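Local structure of protein LigF (Sphingobium sp. SYK-6, 4XT0) at residues 21-26 against 75-80; 103-108 against 176-181; 115-120 against 211-216. The protein cleaves beta-aryl ether bonds in lignin stereospecifically, acting as a glutathione-binding beta-etherase of the glutathione S-transferase superfamily. One frame throughout, in Å; residues are numbered along the deposited sequence.

Interaction 1: residues 21-26 against 75-80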
loop_
_atom_site.group_PDB
_atom_site.type_symbol
_atom_site.label_atom_id
_atom_site.label_comp_id
_atom_site.label_asym_id
_atom_site.label_seq_id
_atom_site.Cartn_x
_atom_site.Cartn_y
_atom_site.Cartn_z
ATOM N N LEU A 21 -3.906 -15.805 -8.388
ATOM C CA LEU A 21 -4.556 -16.878 -9.122
ATOM C C LEU A 21 -4.555 -16.548 -10.615
ATOM O O LEU A 21 -4.167 -17.374 -11.447
ATOM C CB LEU A 21 -5.977 -17.096 -8.587
ATOM C CG LEU A 21 -6.704 -18.423 -8.820
ATOM C CD1 LEU A 21 -5.931 -19.589 -8.234
ATOM C CD2 LEU A 21 -8.127 -18.365 -8.236
ATOM N N ALA A 22 -4.983 -15.330 -10.957
ATOM C CA ALA A 22 -4.983 -14.884 -12.356
ATOM C C ALA A 22 -3.545 -14.846 -12.922
ATOM O O ALA A 22 -3.302 -15.238 -14.057
ATOM C CB ALA A 22 -5.650 -13.504 -12.477
ATOM N N THR A 23 -2.598 -14.379 -12.117
ATOM C CA THR A 23 -1.195 -14.327 -12.533
ATOM C C THR A 23 -0.676 -15.724 -12.907
ATOM O O THR A 23 -0.053 -15.895 -13.945
ATOM C CB THR A 23 -0.327 -13.700 -11.426
ATOM O OG1 THR A 23 -0.812 -12.379 -11.157
ATOM C CG2 THR A 23 1.165 -13.606 -11.843
ATOM N N LEU A 24 -0.977 -16.720 -12.076
ATOM C CA LEU A 24 -0.542 -18.093 -12.319
ATOM C C LEU A 24 -1.107 -18.647 -13.630
ATOM O O LEU A 24 -0.386 -19.261 -14.423
ATOM C CB LEU A 24 -0.954 -18.997 -11.137
ATOM C CG LEU A 24 -0.160 -18.762 -9.840
ATOM C CD1 LEU A 24 -0.944 -19.272 -8.623
ATOM C CD2 LEU A 24 1.239 -19.403 -9.939
ATOM N N TYR A 25 -2.397 -18.427 -13.866
ATOM C CA TYR A 25 -3.022 -18.915 -15.098
ATOM C C TYR A 25 -2.542 -18.139 -16.315
ATOM O O TYR A 25 -2.395 -18.697 -17.386
ATOM C CB TYR A 25 -4.548 -18.820 -15.022
ATOM C CG TYR A 25 -5.205 -19.924 -14.236
ATOM C CD1 TYR A 25 -5.444 -21.165 -14.812
ATOM C CD2 TYR A 25 -5.600 -19.721 -12.913
ATOM C CE1 TYR A 25 -6.050 -22.180 -14.093
ATOM C CE2 TYR A 25 -6.198 -20.729 -12.184
ATOM C CZ TYR A 25 -6.423 -21.957 -12.780
ATOM O OH TYR A 25 -7.033 -22.960 -12.066
ATOM N N GLU A 26 -2.314 -16.838 -16.161
ATOM C CA GLU A 26 -1.860 -16.047 -17.312
ATOM C C GLU A 26 -0.460 -16.470 -17.733
ATOM O O GLU A 26 -0.106 -16.403 -18.917
ATOM C CB GLU A 26 -1.884 -14.548 -17.000
ATOM C CG GLU A 26 -3.285 -13.961 -16.894
ATOM C CD GLU A 26 -3.920 -13.634 -18.247
ATOM O OE1 GLU A 26 -3.338 -13.967 -19.310
ATOM O OE2 GLU A 26 -5.031 -13.055 -18.245
ATOM N N GLU A 75 4.241 -10.007 -8.062
ATOM C CA GLU A 75 5.571 -9.499 -8.428
ATOM C C GLU A 75 6.624 -10.593 -8.273
ATOM O O GLU A 75 7.525 -10.707 -9.102
ATOM C CB GLU A 75 5.950 -8.263 -7.594
ATOM C CG GLU A 75 5.101 -7.003 -7.906
ATOM C CD GLU A 75 5.939 -5.836 -8.420
ATOM O OE1 GLU A 75 6.916 -6.078 -9.156
ATOM O OE2 GLU A 75 5.616 -4.678 -8.093
ATOM N N TYR A 76 6.494 -11.405 -7.223
ATOM C CA TYR A 76 7.370 -12.556 -7.024
ATOM C C TYR A 76 7.317 -13.516 -8.210
ATOM O O TYR A 76 8.347 -14.012 -8.657
ATOM C CB TYR A 76 6.995 -13.301 -5.729
ATOM C CG TYR A 76 7.796 -14.582 -5.500
ATOM C CD1 TYR A 76 9.077 -14.533 -4.967
ATOM C CD2 TYR A 76 7.251 -15.837 -5.791
ATOM C CE1 TYR A 76 9.822 -15.702 -4.731
ATOM C CE2 TYR A 76 7.981 -17.019 -5.566
ATOM C CZ TYR A 76 9.262 -16.940 -5.029
ATOM O OH TYR A 76 10.001 -18.084 -4.796
ATOM N N LEU A 77 6.123 -13.773 -8.737
ATOM C CA LEU A 77 5.986 -14.727 -9.841
ATOM C C LEU A 77 6.632 -14.172 -11.116
ATOM O O LEU A 77 7.201 -14.910 -11.928
ATOM C CB LEU A 77 4.501 -15.058 -10.072
ATOM C CG LEU A 77 3.904 -15.929 -8.953
ATOM C CD1 LEU A 77 2.390 -16.012 -9.067
ATOM C CD2 LEU A 77 4.513 -17.342 -8.955
ATOM N N GLU A 78 6.550 -12.861 -11.294
ATOM C CA GLU A 78 7.215 -12.227 -12.433
ATOM C C GLU A 78 8.740 -12.168 -12.227
ATOM O O GLU A 78 9.508 -12.279 -13.193
ATOM C CB GLU A 78 6.626 -10.828 -12.677
ATOM C CG GLU A 78 5.379 -10.845 -13.602
ATOM C CD GLU A 78 5.698 -11.265 -15.037
ATOM O OE1 GLU A 78 6.830 -10.998 -15.496
ATOM O OE2 GLU A 78 4.819 -11.859 -15.717
ATOM N N ASP A 79 9.180 -12.021 -10.975
ATOM C CA ASP A 79 10.622 -12.006 -10.665
ATOM C C ASP A 79 11.245 -13.382 -10.948
ATOM O O ASP A 79 12.375 -13.486 -11.438
ATOM C CB ASP A 79 10.872 -11.641 -9.190
ATOM C CG ASP A 79 10.781 -10.128 -8.911
ATOM O OD1 ASP A 79 10.833 -9.316 -9.866
ATOM O OD2 ASP A 79 10.670 -9.754 -7.718
ATOM N N VAL A 80 10.505 -14.437 -10.619
ATOM C CA VAL A 80 11.037 -15.801 -10.677
ATOM C C VAL A 80 10.779 -16.495 -12.025
ATOM O O VAL A 80 11.611 -17.266 -12.521
ATOM C CB VAL A 80 10.435 -16.650 -9.531
ATOM C CG1 VAL A 80 10.845 -18.110 -9.654
ATOM C CG2 VAL A 80 10.873 -16.072 -8.151
#
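Leu-77 reaches from helix 70-80 to two neighbouring side chains of helix 15-26, Thr-23 and Leu-24, and its CD1 methyl touches both. The closer approach is to Leu-24, whose CD2 lies 3.7 Å from Leu-77 CD1. These two leucines cross at about a right angle, and Leu-24 CD2 also lies 4.0 Å from Leu-77 CD2. Leu-24 does not start out toward the other helix; with CG anti to its carbonyl carbon (chi1 -71°), it is the branched end that gains the contact. This is the pairing of the two helices on one side of the sheet in the thioredoxin-like N-terminal domain of a glutathione S-transferase, and Leu-24 also packs on Leu-6 and Leu-8 of strand 6-10. The side chain of Thr-23 sets out toward the partner helix. Its CG2, anti to the backbone N, stands 3.9 Å from Leu-77 CD1 and also meets Leu-77 CB. The same rotamer (chi1 -59°) lays OG1 back against its own helix, hydrogen-bonded to Lys-19 O, which lets a threonine present a methyl to a buried apolar seam while its hydroxyl is satisfied. Leu-195 and Ile-198 of helix 195-204 cover Thr-23, and Glu-78 forms a salt bridge with Lys-27, just past helix 15-26.

Interaction 2: residues 103-108 against 176-181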
loop_
_atom_site.group_PDB
_atom_site.type_symbol
_atom_site.label_atom_id
_atom_site.label_comp_id
_atom_site.label_asym_id
_atom_site.label_seq_id
_atom_site.Cartn_x
_atom_site.Cartn_y
_atom_site.Cartn_z
ATOM N N THR A 103 -1.148 -0.605 -8.682
ATOM C CA THR A 103 -1.316 -1.775 -7.829
ATOM C C THR A 103 -1.303 -1.348 -6.359
ATOM O O THR A 103 -2.044 -1.889 -5.551
ATOM C CB THR A 103 -0.244 -2.878 -8.100
ATOM O OG1 THR A 103 1.080 -2.385 -7.864
ATOM C CG2 THR A 103 -0.358 -3.416 -9.546
ATOM N N LYS A 104 -0.481 -0.370 -6.006
ATOM C CA LYS A 104 -0.443 0.066 -4.618
ATOM C C LYS A 104 -1.702 0.881 -4.295
ATOM O O LYS A 104 -2.157 0.899 -3.156
ATOM C CB LYS A 104 0.837 0.862 -4.326
ATOM C CG LYS A 104 0.815 2.329 -4.802
ATOM C CD LYS A 104 2.257 2.872 -4.846
ATOM C CE LYS A 104 2.914 2.882 -3.452
ATOM N NZ LYS A 104 2.283 3.956 -2.570
ATOM N N TRP A 105 -2.290 1.520 -5.301
ATOM C CA TRP A 105 -3.543 2.230 -5.088
ATOM C C TRP A 105 -4.681 1.247 -4.778
ATOM O O TRP A 105 -5.574 1.557 -4.005
ATOM C CB TRP A 105 -3.887 3.078 -6.303
ATOM C CG TRP A 105 -5.180 3.807 -6.206
ATOM C CD1 TRP A 105 -5.438 4.953 -5.508
ATOM C CD2 TRP A 105 -6.387 3.457 -6.879
ATOM N NE1 TRP A 105 -6.749 5.333 -5.697
ATOM C CE2 TRP A 105 -7.353 4.435 -6.539
ATOM C CE3 TRP A 105 -6.758 2.414 -7.734
ATOM C CZ2 TRP A 105 -8.663 4.390 -7.018
ATOM C CZ3 TRP A 105 -8.059 2.376 -8.218
ATOM C CH2 TRP A 105 -8.994 3.361 -7.857
ATOM N N VAL A 106 -4.634 0.061 -5.370
ATOM C CA VAL A 106 -5.583 -0.976 -4.982
ATOM C C VAL A 106 -5.383 -1.331 -3.515
ATOM O O VAL A 106 -6.355 -1.362 -2.753
ATOM C CB VAL A 106 -5.452 -2.244 -5.841
ATOM C CG1 VAL A 106 -6.337 -3.372 -5.276
ATOM C CG2 VAL A 106 -5.834 -1.944 -7.256
ATOM N N ASP A 107 -4.123 -1.549 -3.117
ATOM C CA ASP A 107 -3.785 -1.902 -1.722
ATOM C C ASP A 107 -4.084 -0.816 -0.693
ATOM O O ASP A 107 -4.335 -1.121 0.475
ATOM C CB ASP A 107 -2.294 -2.275 -1.600
ATOM C CG ASP A 107 -1.987 -3.672 -2.142
ATOM O OD1 ASP A 107 -2.837 -4.584 -2.011
ATOM O OD2 ASP A 107 -0.892 -3.869 -2.705
ATOM N N GLU A 108 -4.029 0.447 -1.100
ATOM C CA GLU A 108 -4.117 1.540 -0.132
ATOM C C GLU A 108 -5.450 2.275 -0.147
ATOM O O GLU A 108 -5.705 3.091 0.730
ATOM C CB GLU A 108 -2.987 2.545 -0.380
ATOM C CG GLU A 108 -1.599 1.902 -0.238
ATOM C CD GLU A 108 -0.477 2.717 -0.860
ATOM O OE1 GLU A 108 -0.639 3.951 -0.967
ATOM O OE2 GLU A 108 0.574 2.115 -1.224
ATOM N N ALA A 176 -14.686 6.489 -10.562
ATOM C CA ALA A 176 -14.423 7.649 -11.412
ATOM C C ALA A 176 -12.961 7.667 -11.879
ATOM O O ALA A 176 -12.673 7.999 -13.027
ATOM C CB ALA A 176 -14.764 8.957 -10.676
ATOM N N ARG A 177 -12.038 7.298 -10.999
ATOM C CA ARG A 177 -10.623 7.320 -11.367
ATOM C C ARG A 177 -10.314 6.291 -12.462
ATOM O O ARG A 177 -9.547 6.556 -13.389
ATOM C CB ARG A 177 -9.744 7.059 -10.145
ATOM C CG ARG A 177 -8.260 7.015 -10.474
ATOM C CD ARG A 177 -7.798 8.352 -11.053
ATOM N NE ARG A 177 -6.413 8.277 -11.499
ATOM C CZ ARG A 177 -6.041 7.945 -12.729
ATOM N NH1 ARG A 177 -6.960 7.670 -13.649
ATOM N NH2 ARG A 177 -4.752 7.892 -13.038
ATOM N N LEU A 178 -10.919 5.116 -12.339
ATOM C CA LEU A 178 -10.737 4.050 -13.308
ATOM C C LEU A 178 -11.304 4.454 -14.652
ATOM O O LEU A 178 -10.692 4.196 -15.693
ATOM C CB LEU A 178 -11.395 2.750 -12.818
ATOM C CG LEU A 178 -10.657 2.021 -11.692
ATOM C CD1 LEU A 178 -11.561 0.970 -11.053
ATOM C CD2 LEU A 178 -9.377 1.364 -12.207
ATOM N N GLU A 179 -12.471 5.094 -14.625
ATOM C CA GLU A 179 -13.142 5.499 -15.843
ATOM C C GLU A 179 -12.356 6.584 -16.551
ATOM O O GLU A 179 -12.291 6.617 -17.773
ATOM C CB GLU A 179 -14.551 6.003 -15.546
ATOM C CG GLU A 179 -15.312 6.402 -16.790
ATOM C CD GLU A 179 -15.644 5.203 -17.642
ATOM O OE1 GLU A 179 -15.545 4.069 -17.121
ATOM O OE2 GLU A 179 -16.002 5.385 -18.828
ATOM N N GLU A 180 -11.770 7.476 -15.763
ATOM C CA GLU A 180 -10.906 8.531 -16.272
ATOM C C GLU A 180 -9.843 7.976 -17.231
ATOM O O GLU A 180 -9.506 8.611 -18.225
ATOM C CB GLU A 180 -10.253 9.256 -15.095
ATOM C CG GLU A 180 -9.315 10.382 -15.442
ATOM C CD GLU A 180 -8.755 11.056 -14.196
ATOM O OE1 GLU A 180 -9.451 11.063 -13.155
ATOM O OE2 GLU A 180 -7.619 11.574 -14.254
ATOM N N THR A 181 -9.340 6.776 -16.954
ATOM C CA THR A 181 -8.288 6.204 -17.792
ATOM C C THR A 181 -8.875 5.237 -18.825
ATOM O O THR A 181 -8.548 5.306 -20.017
ATOM C CB THR A 181 -7.217 5.479 -16.940
ATOM O OG1 THR A 181 -6.504 6.437 -16.145
ATOM C CG2 THR A 181 -6.238 4.714 -17.825
#
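Lys-104 NZ, beside the Trp-105 that meets Arg-177 and Leu-178 across the contact, is gripped by two carboxylates. Glu-108, one turn on, takes it in a salt bridge at 2.8 Å from NZ to OE2, through the syn lone pair of that oxygen, with a weak second bond to OE1. The other carboxylate is Glu-69 of the second subunit, a residue position that lines the glutathione pocket. Trp-105 projects from the same turn toward helix 161-182, its CG anti to the backbone N (chi1 178°), and the broad indole spans a gap too wide for small side chains: even the nearest CA atoms, of Trp-105 and Arg-177, are 10.7 Å apart. Arg-177 CB comes to 4.3 Å from Trp-105 CZ2, with CG over one face of the indole, toward the rim, while Leu-178 brings CD2 obliquely to 4.3 Å from Trp-105 CZ3. The aliphatic stem of Arg-177 thus does the packing. Its guanidinium turns back along its own helix, where NH1 donates to Thr-181 OG1 (2.8 Å, 160°), nearly in the guanidinium plane. The contact joins helix 93-121 to helix 161-182 within the all-helical C-terminal domain of the glutathione S-transferase fold.

Interaction 3: residues 115-120 against 211-216; sequences STIGWA and GGFFGD
Ile-117 offers one methyl, CG2, to two successive phenylalanines of the loop 211-216. CG2 lies 3.9 Å from Phe-214 CZ, the far end of that ring, and 4.2 Å from Phe-213 CD2. The two approaches differ: Phe-214 crosses the isoleucine obliquely, its CZ also coming within 4.0 Å of Ile-117 CB, whereas Phe-213 and Ile-117 run past each other in opposite directions. In both cases the methyl sits obliquely to the ring. The beta-branch matters here, because with CG2 anti to the backbone N and CG1 beside it (chi1 -61°), CG2 meets the rings while the end of the longer branch leads away from the loop. The two phenylalanines also pack on each other: Phe-213 CB stands 3.4 Å above one face of the Phe-214 ring, toward its rim, and Phe-214 CE2 lies in plane at the edge of the Phe-213 ring. A type I beta turn from Gly-212 to Gly-215 places the two phenylalanines at its central positions, and through them the loop between helices 195-204 and 224-235 is laid against helix 93-121, within the helical C-terminal domain of the glutathione S-transferase fold. Phe-214 is the buried member and rests also on Val-171 of helix 161-182 and on Leu-207; Phe-213 lies at the surface of the assembly, where it touches a crystal neighbour. From the same helical segment as Ile-117, Trp-119 meets Trp-152, a residue of the glutathione pocket, edge to face.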
loop_
_atom_site.group_PDB
_atom_site.type_symbol
_atom_site.label_atom_id
_atom_site.label_comp_id
_atom_site.label_asym_id
_atom_site.label_seq_id
_atom_site.Cartn_x
_atom_site.Cartn_y
_atom_site.Cartn_z
ATOM N N SER A 115 -14.190 -3.542 0.118
ATOM C CA SER A 115 -14.138 -4.578 1.143
ATOM C C SER A 115 -15.007 -4.235 2.355
ATOM O O SER A 115 -15.785 -5.074 2.820
ATOM C CB SER A 115 -12.678 -4.811 1.568
ATOM O OG SER A 115 -12.586 -5.618 2.727
ATOM N N THR A 116 -14.895 -3.004 2.853
ATOM C CA THR A 116 -15.694 -2.578 4.006
ATOM C C THR A 116 -17.183 -2.802 3.772
ATOM O O THR A 116 -17.897 -3.262 4.661
ATOM C CB THR A 116 -15.472 -1.092 4.357
ATOM O OG1 THR A 116 -14.089 -0.877 4.655
ATOM C CG2 THR A 116 -16.329 -0.701 5.570
ATOM N N ILE A 117 -17.649 -2.491 2.568
ATOM C CA ILE A 117 -19.054 -2.710 2.248
ATOM C C ILE A 117 -19.344 -4.218 2.225
ATOM O O ILE A 117 -20.390 -4.662 2.696
ATOM C CB ILE A 117 -19.432 -2.046 0.911
ATOM C CG1 ILE A 117 -19.199 -0.531 0.997
ATOM C CG2 ILE A 117 -20.877 -2.333 0.554
ATOM C CD1 ILE A 117 -19.658 0.082 2.312
ATOM N N GLY A 118 -18.395 -4.996 1.705
ATOM C CA GLY A 118 -18.483 -6.449 1.722
ATOM C C GLY A 118 -18.603 -7.069 3.111
ATOM O O GLY A 118 -19.420 -7.969 3.319
ATOM N N TRP A 119 -17.797 -6.600 4.063
ATOM C CA TRP A 119 -17.876 -7.095 5.441
ATOM C C TRP A 119 -19.219 -6.765 6.092
ATOM O O TRP A 119 -19.741 -7.540 6.898
ATOM C CB TRP A 119 -16.737 -6.525 6.294
ATOM C CG TRP A 119 -15.431 -7.253 6.123
ATOM C CD1 TRP A 119 -14.468 -7.007 5.182
ATOM C CD2 TRP A 119 -14.948 -8.352 6.908
ATOM N NE1 TRP A 119 -13.418 -7.879 5.337
ATOM C CE2 TRP A 119 -13.688 -8.716 6.389
ATOM C CE3 TRP A 119 -15.456 -9.058 8.001
ATOM C CZ2 TRP A 119 -12.931 -9.758 6.923
ATOM C CZ3 TRP A 119 -14.702 -10.090 8.529
ATOM C CH2 TRP A 119 -13.454 -10.429 7.991
ATOM N N ALA A 120 -19.775 -5.611 5.744
ATOM C CA ALA A 120 -21.023 -5.162 6.344
ATOM C C ALA A 120 -22.213 -5.989 5.853
ATOM O O ALA A 120 -23.074 -6.371 6.641
ATOM C CB ALA A 120 -21.247 -3.680 6.055
ATOM N N GLY A 211 -28.627 -4.687 -10.232
ATOM C CA GLY A 211 -29.349 -4.907 -8.993
ATOM C C GLY A 211 -28.438 -5.133 -7.798
ATOM O O GLY A 211 -28.900 -5.472 -6.705
ATOM N N GLY A 212 -27.137 -4.944 -8.003
ATOM C CA GLY A 212 -26.167 -5.131 -6.940
ATOM C C GLY A 212 -25.944 -3.883 -6.103
ATOM O O GLY A 212 -26.672 -2.892 -6.231
ATOM N N PHE A 213 -24.924 -3.935 -5.251
ATOM C CA PHE A 213 -24.615 -2.840 -4.339
ATOM C C PHE A 213 -24.254 -1.561 -5.107
ATOM O O PHE A 213 -24.636 -0.460 -4.721
ATOM C CB PHE A 213 -23.444 -3.206 -3.412
ATOM C CG PHE A 213 -23.647 -4.466 -2.590
ATOM C CD1 PHE A 213 -24.912 -4.991 -2.359
ATOM C CD2 PHE A 213 -22.545 -5.125 -2.046
ATOM C CE1 PHE A 213 -25.071 -6.155 -1.605
ATOM C CE2 PHE A 213 -22.696 -6.279 -1.290
ATOM C CZ PHE A 213 -23.963 -6.795 -1.068
ATOM N N PHE A 214 -23.511 -1.713 -6.197
ATOM C CA PHE A 214 -22.890 -0.561 -6.851
ATOM C C PHE A 214 -23.383 -0.311 -8.269
ATOM O O PHE A 214 -22.658 0.254 -9.090
ATOM C CB PHE A 214 -21.369 -0.737 -6.872
ATOM C CG PHE A 214 -20.798 -1.181 -5.561
ATOM C CD1 PHE A 214 -20.515 -0.257 -4.565
ATOM C CD2 PHE A 214 -20.556 -2.520 -5.317
ATOM C CE1 PHE A 214 -19.997 -0.663 -3.353
ATOM C CE2 PHE A 214 -20.030 -2.935 -4.104
ATOM C CZ PHE A 214 -19.752 -2.004 -3.122
ATOM N N GLY A 215 -24.612 -0.727 -8.550
ATOM C CA GLY A 215 -25.185 -0.583 -9.876
ATOM C C GLY A 215 -25.297 0.858 -10.333
ATOM O O GLY A 215 -25.207 1.150 -11.527
ATOM N N ASP A 216 -25.497 1.766 -9.385
ATOM C CA ASP A 216 -25.565 3.184 -9.708
ATOM C C ASP A 216 -24.186 3.779 -10.005
ATOM O O ASP A 216 -24.078 4.830 -10.637
ATOM C CB ASP A 216 -26.236 3.948 -8.572
ATOM C CG ASP A 216 -27.743 3.757 -8.557
ATOM O OD1 ASP A 216 -28.312 3.445 -9.626
ATOM O OD2 ASP A 216 -28.353 3.911 -7.478
#

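In the fold
Interaction 1 lies in the thioredoxin-like N-terminal domain, interactions 2 and 3 in the helical C-terminal domain. Along the chain interaction 1 closes first; helix 70-80 is then followed by helix 93-121, the long helix that interactions 2 and 3 share. Their segments alternate, 103-108, 115-120, 176-181 and 211-216, so the two contacts cross in sequence, each tying a later part of the chain to helix 93-121. Their centres are about 17 Å apart. Interaction 1 is centred about 21 Å from interaction 2 and about 28 Å from interaction 3, which lies across the chain's centre. Segments 75-80 of interaction 1 and 103-108 of interaction 2 also touch the second subunit, so they border the dimer interface, while those of interaction 3 do not.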